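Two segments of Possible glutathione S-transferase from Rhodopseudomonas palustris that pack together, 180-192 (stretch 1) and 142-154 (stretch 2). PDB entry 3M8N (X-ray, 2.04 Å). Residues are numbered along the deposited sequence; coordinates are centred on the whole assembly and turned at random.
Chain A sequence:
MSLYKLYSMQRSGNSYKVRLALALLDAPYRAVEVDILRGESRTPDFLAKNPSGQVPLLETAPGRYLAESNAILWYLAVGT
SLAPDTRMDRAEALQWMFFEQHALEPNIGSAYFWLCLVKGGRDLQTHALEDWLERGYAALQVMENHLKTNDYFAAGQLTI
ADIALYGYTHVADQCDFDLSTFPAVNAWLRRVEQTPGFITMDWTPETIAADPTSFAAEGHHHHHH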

# COMPACT_ATOMS: atom_id res chain seq x y z
N SER A 180 -17.77 1.89 -19.20
CA SER A 180 -19.16 1.56 -19.49
C SER A 180 -19.53 0.15 -19.07
O SER A 180 -20.63 -0.13 -18.71
CB SER A 180 -19.49 1.84 -20.95
OG SER A 180 -18.65 1.11 -21.82
N THR A 181 -18.57 -0.72 -19.00
CA THR A 181 -18.77 -2.11 -18.63
C THR A 181 -18.76 -2.35 -17.08
O THR A 181 -18.88 -3.50 -16.59
CB THR A 181 -17.66 -2.89 -19.42
OG1 THR A 181 -17.09 -3.93 -18.61
CG2 THR A 181 -16.47 -1.85 -19.92
N PHE A 182 -18.65 -1.26 -16.30
CA PHE A 182 -18.49 -1.31 -14.83
C PHE A 182 -19.47 -0.36 -14.16
O PHE A 182 -19.07 0.67 -13.62
CB PHE A 182 -17.07 -0.90 -14.41
CG PHE A 182 -16.01 -1.68 -15.09
CD1 PHE A 182 -15.62 -2.93 -14.60
CD2 PHE A 182 -15.39 -1.18 -16.24
CE1 PHE A 182 -14.62 -3.66 -15.24
CE2 PHE A 182 -14.42 -1.91 -16.87
CZ PHE A 182 -14.05 -3.17 -16.37
N PRO A 183 -20.78 -0.71 -14.18
CA PRO A 183 -21.85 0.08 -13.56
C PRO A 183 -21.75 0.20 -12.03
O PRO A 183 -22.01 1.26 -11.51
CB PRO A 183 -23.13 -0.68 -13.95
CG PRO A 183 -22.66 -2.06 -14.33
CD PRO A 183 -21.31 -1.91 -14.87
N ALA A 184 -21.41 -0.90 -11.34
CA ALA A 184 -21.23 -0.90 -9.88
C ALA A 184 -20.10 0.03 -9.52
O ALA A 184 -20.22 0.78 -8.57
CB ALA A 184 -20.94 -2.28 -9.39
N VAL A 185 -19.05 0.04 -10.33
CA VAL A 185 -17.96 0.97 -10.11
C VAL A 185 -18.43 2.36 -10.27
O VAL A 185 -18.10 3.20 -9.50
CB VAL A 185 -16.68 0.68 -11.00
CG1 VAL A 185 -15.68 1.82 -10.92
CG2 VAL A 185 -16.00 -0.58 -10.53
N ASN A 186 -19.20 2.59 -11.30
CA ASN A 186 -19.59 3.93 -11.59
C ASN A 186 -20.60 4.49 -10.58
O ASN A 186 -20.62 5.68 -10.30
CB ASN A 186 -20.19 3.95 -13.00
CG ASN A 186 -19.14 3.78 -14.14
OD1 ASN A 186 -19.28 2.87 -14.98
ND2 ASN A 186 -18.14 4.68 -14.21
N ALA A 187 -21.43 3.62 -10.03
CA ALA A 187 -22.40 4.02 -9.00
C ALA A 187 -21.66 4.41 -7.73
O ALA A 187 -22.02 5.38 -7.06
CB ALA A 187 -23.41 2.86 -8.70
N TRP A 188 -20.62 3.63 -7.43
CA TRP A 188 -19.67 3.91 -6.33
C TRP A 188 -18.97 5.29 -6.45
O TRP A 188 -18.96 6.10 -5.51
CB TRP A 188 -18.68 2.74 -6.16
CG TRP A 188 -17.59 3.05 -5.20
CD1 TRP A 188 -17.66 3.03 -3.86
CD2 TRP A 188 -16.28 3.49 -5.53
NE1 TRP A 188 -16.46 3.40 -3.30
CE2 TRP A 188 -15.59 3.68 -4.32
CE3 TRP A 188 -15.62 3.72 -6.73
CZ2 TRP A 188 -14.27 4.11 -4.27
CZ3 TRP A 188 -14.31 4.11 -6.68
CH2 TRP A 188 -13.65 4.31 -5.44
N LEU A 189 -18.46 5.61 -7.63
CA LEU A 189 -17.87 6.93 -7.86
C LEU A 189 -18.82 8.02 -7.57
O LEU A 189 -18.43 8.99 -6.95
CB LEU A 189 -17.35 7.08 -9.31
CG LEU A 189 -16.25 6.13 -9.78
CD1 LEU A 189 -16.22 6.03 -11.31
CD2 LEU A 189 -14.93 6.61 -9.22
N ARG A 190 -20.06 7.88 -8.04
CA ARG A 190 -21.09 8.89 -7.78
C ARG A 190 -21.41 8.93 -6.32
O ARG A 190 -21.63 9.98 -5.81
CB ARG A 190 -22.37 8.69 -8.63
CG ARG A 190 -22.22 9.14 -10.15
CD ARG A 190 -23.51 9.02 -11.10
NE ARG A 190 -24.02 7.64 -11.17
CZ ARG A 190 -23.70 6.73 -12.10
NH1 ARG A 190 -22.89 7.03 -13.13
NH2 ARG A 190 -24.19 5.51 -12.00
N ARG A 191 -21.43 7.79 -5.63
CA ARG A 191 -21.71 7.80 -4.20
C ARG A 191 -20.67 8.59 -3.42
O ARG A 191 -20.98 9.40 -2.55
CB ARG A 191 -21.73 6.37 -3.76
CG ARG A 191 -22.43 6.09 -2.54
CD ARG A 191 -22.42 4.57 -2.27
NE ARG A 191 -23.31 3.87 -3.17
CZ ARG A 191 -22.99 2.98 -4.11
NH1 ARG A 191 -21.76 2.55 -4.31
NH2 ARG A 191 -23.96 2.48 -4.87
N VAL A 192 -19.42 8.39 -3.77
CA VAL A 192 -18.32 9.16 -3.23
C VAL A 192 -18.41 10.64 -3.52
O VAL A 192 -18.26 11.46 -2.65
CB VAL A 192 -16.93 8.61 -3.69
CG1 VAL A 192 -15.84 9.50 -3.20
CG2 VAL A 192 -16.75 7.25 -3.13
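Stretch 2 142-154: VMENHLKTNDYFA

Stretch 2 carries a helix, 142-146, that begins earlier in the chain, and runs on without regular structure from Thr 149 to Ala 154; it lies across the start of helix 183-192 and then follows it toward Arg 191. The two helix axes approach to 8.1 Å at a crossing angle of 80°, so they meet nearly at right angles. The main polar link is the buried carboxylate of Glu 144, whose chi1 t, chi2 p side chain brings its end to the first turn of helix 183-192. There the backbone amides still lack helical acceptors: Val 185 N donates to Glu 144 OE1 (3.0 Å) and Ala 184 N to Glu 144 OE2 (3.1 Å), so each carboxylate oxygen accepts one N-H. Pro 183 N, 3.4 Å from Glu 144 OE2, has no hydrogen to give. From Asn 186 N onward the amides are satisfied within the helix, beginning with the bond to Phe 182 O (3.0 Å). Beside this link, Leu 147 fills the space between Ala 184 (CB to Leu 147 CB, 3.7 Å) and Trp 188 (CB to Leu 147 CD1, 3.6 Å). The methyl CE of Met 143, a selenomethionine, lies 3.9 Å from Trp 188 CZ3. Phe 153 turns its edge to a face of the indole, with Phe 153 CE2 3.5 Å from Trp 188 CE2 and planes at 86°; Trp 188 NE1 is hydrogen-bonded elsewhere in the structure. Farther along, Arg 191 NH1 makes a weak hydrogen bond to Asp 151 O (2.9 Å, 118°). Its NH2 forms a long salt bridge with Asp 151 OD1 (3.9 Å), an attraction of charges alone, since the oxygen lies well out of the guanidinium plane. Arg 191 CD makes an off-centre CH-pi contact with the Tyr 152 ring, 4.0 Å from its centroid.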

# COMPACT_ATOMS: atom_id res chain seq x y z
N VAL A 142 -12.03 -6.61 -10.11
CA VAL A 142 -12.04 -6.98 -8.70
C VAL A 142 -12.95 -5.98 -7.99
O VAL A 142 -13.71 -6.35 -7.12
CB VAL A 142 -10.60 -6.98 -8.06
CG1 VAL A 142 -10.68 -7.28 -6.57
CG2 VAL A 142 -9.71 -8.00 -8.71
N MSE A 143 -12.87 -4.72 -8.38
CA MSE A 143 -13.69 -3.70 -7.75
C MSE A 143 -15.19 -3.83 -8.08
O MSE A 143 -16.04 -3.76 -7.19
CB MSE A 143 -13.16 -2.33 -8.09
CG MSE A 143 -11.80 -1.98 -7.45
SE MSE A 143 -11.11 -0.45 -8.29
CE MSE A 143 -12.15 0.96 -7.65
N GLU A 144 -15.49 -4.04 -9.36
CA GLU A 144 -16.84 -4.33 -9.83
C GLU A 144 -17.42 -5.50 -9.09
O GLU A 144 -18.51 -5.41 -8.54
CB GLU A 144 -16.80 -4.70 -11.30
CG GLU A 144 -18.16 -4.82 -11.90
CD GLU A 144 -18.83 -3.49 -12.02
OE1 GLU A 144 -18.17 -2.48 -11.79
OE2 GLU A 144 -20.02 -3.42 -12.36
N ASN A 145 -16.70 -6.60 -9.07
CA ASN A 145 -17.26 -7.77 -8.45
C ASN A 145 -17.65 -7.57 -6.98
O ASN A 145 -18.66 -8.13 -6.49
CB ASN A 145 -16.41 -9.02 -8.78
CG ASN A 145 -16.30 -10.03 -7.62
OD1 ASN A 145 -15.52 -9.82 -6.64
ND2 ASN A 145 -17.02 -11.17 -7.74
N HIS A 146 -16.88 -6.73 -6.29
CA HIS A 146 -17.07 -6.47 -4.86
C HIS A 146 -18.22 -5.52 -4.62
O HIS A 146 -18.97 -5.67 -3.68
CB HIS A 146 -15.77 -5.88 -4.28
CG HIS A 146 -15.82 -5.70 -2.81
ND1 HIS A 146 -15.95 -4.47 -2.21
CD2 HIS A 146 -15.83 -6.61 -1.81
CE1 HIS A 146 -16.04 -4.62 -0.91
NE2 HIS A 146 -15.97 -5.91 -0.64
N LEU A 147 -18.33 -4.55 -5.50
CA LEU A 147 -19.30 -3.53 -5.42
C LEU A 147 -20.66 -4.04 -5.84
O LEU A 147 -21.64 -3.29 -5.84
CB LEU A 147 -18.88 -2.36 -6.31
CG LEU A 147 -17.77 -1.50 -5.69
CD1 LEU A 147 -17.22 -0.53 -6.73
CD2 LEU A 147 -18.26 -0.76 -4.45
N LYS A 148 -20.72 -5.32 -6.21
CA LYS A 148 -21.96 -5.93 -6.59
C LYS A 148 -22.77 -6.11 -5.34
O LYS A 148 -23.90 -5.68 -5.27
CB LYS A 148 -21.73 -7.25 -7.32
CG LYS A 148 -21.62 -7.04 -8.85
CD LYS A 148 -20.92 -8.20 -9.54
CE LYS A 148 -20.13 -7.74 -10.80
NZ LYS A 148 -20.94 -7.42 -12.01
N THR A 149 -22.20 -6.71 -4.32
CA THR A 149 -22.97 -6.81 -3.13
C THR A 149 -22.54 -5.83 -2.02
O THR A 149 -22.84 -6.09 -0.86
CB THR A 149 -22.90 -8.21 -2.61
OG1 THR A 149 -21.54 -8.51 -2.35
CG2 THR A 149 -23.42 -9.18 -3.66
N ASN A 150 -21.87 -4.73 -2.35
CA ASN A 150 -21.39 -3.79 -1.35
C ASN A 150 -21.49 -2.39 -1.88
O ASN A 150 -21.21 -2.14 -3.04
CB ASN A 150 -19.93 -4.10 -0.99
CG ASN A 150 -19.78 -5.41 -0.24
OD1 ASN A 150 -20.20 -5.51 0.89
ND2 ASN A 150 -19.18 -6.39 -0.85
N ASP A 151 -21.88 -1.43 -1.05
CA ASP A 151 -21.92 -0.02 -1.50
C ASP A 151 -20.58 0.71 -1.32
O ASP A 151 -20.29 1.68 -2.01
CB ASP A 151 -23.00 0.78 -0.73
CG ASP A 151 -24.43 0.56 -1.28
OD1 ASP A 151 -24.60 -0.28 -2.17
OD2 ASP A 151 -25.37 1.24 -0.80
N TYR A 152 -19.81 0.23 -0.36
CA TYR A 152 -18.48 0.77 -0.03
C TYR A 152 -17.50 -0.34 0.17
O TYR A 152 -17.90 -1.47 0.48
CB TYR A 152 -18.54 1.59 1.26
CG TYR A 152 -19.42 2.81 1.18
CD1 TYR A 152 -18.96 3.99 0.61
CD2 TYR A 152 -20.75 2.76 1.64
CE1 TYR A 152 -19.78 5.09 0.53
CE2 TYR A 152 -21.58 3.85 1.57
CZ TYR A 152 -21.10 5.01 1.02
OH TYR A 152 -21.94 6.12 0.98
N PHE A 153 -16.22 -0.01 0.04
CA PHE A 153 -15.22 -1.07 0.08
C PHE A 153 -15.04 -1.75 1.42
O PHE A 153 -14.84 -2.94 1.47
CB PHE A 153 -13.89 -0.65 -0.56
CG PHE A 153 -13.94 -0.66 -2.05
CD1 PHE A 153 -13.71 -1.83 -2.76
CD2 PHE A 153 -14.29 0.47 -2.74
CE1 PHE A 153 -13.82 -1.85 -4.12
CE2 PHE A 153 -14.39 0.44 -4.06
CZ PHE A 153 -14.16 -0.71 -4.76
N ALA A 154 -15.15 -1.03 2.53
CA ALA A 154 -14.96 -1.68 3.83
C ALA A 154 -16.03 -1.24 4.80
O ALA A 154 -16.42 -0.07 4.75
CB ALA A 154 -13.53 -1.31 4.40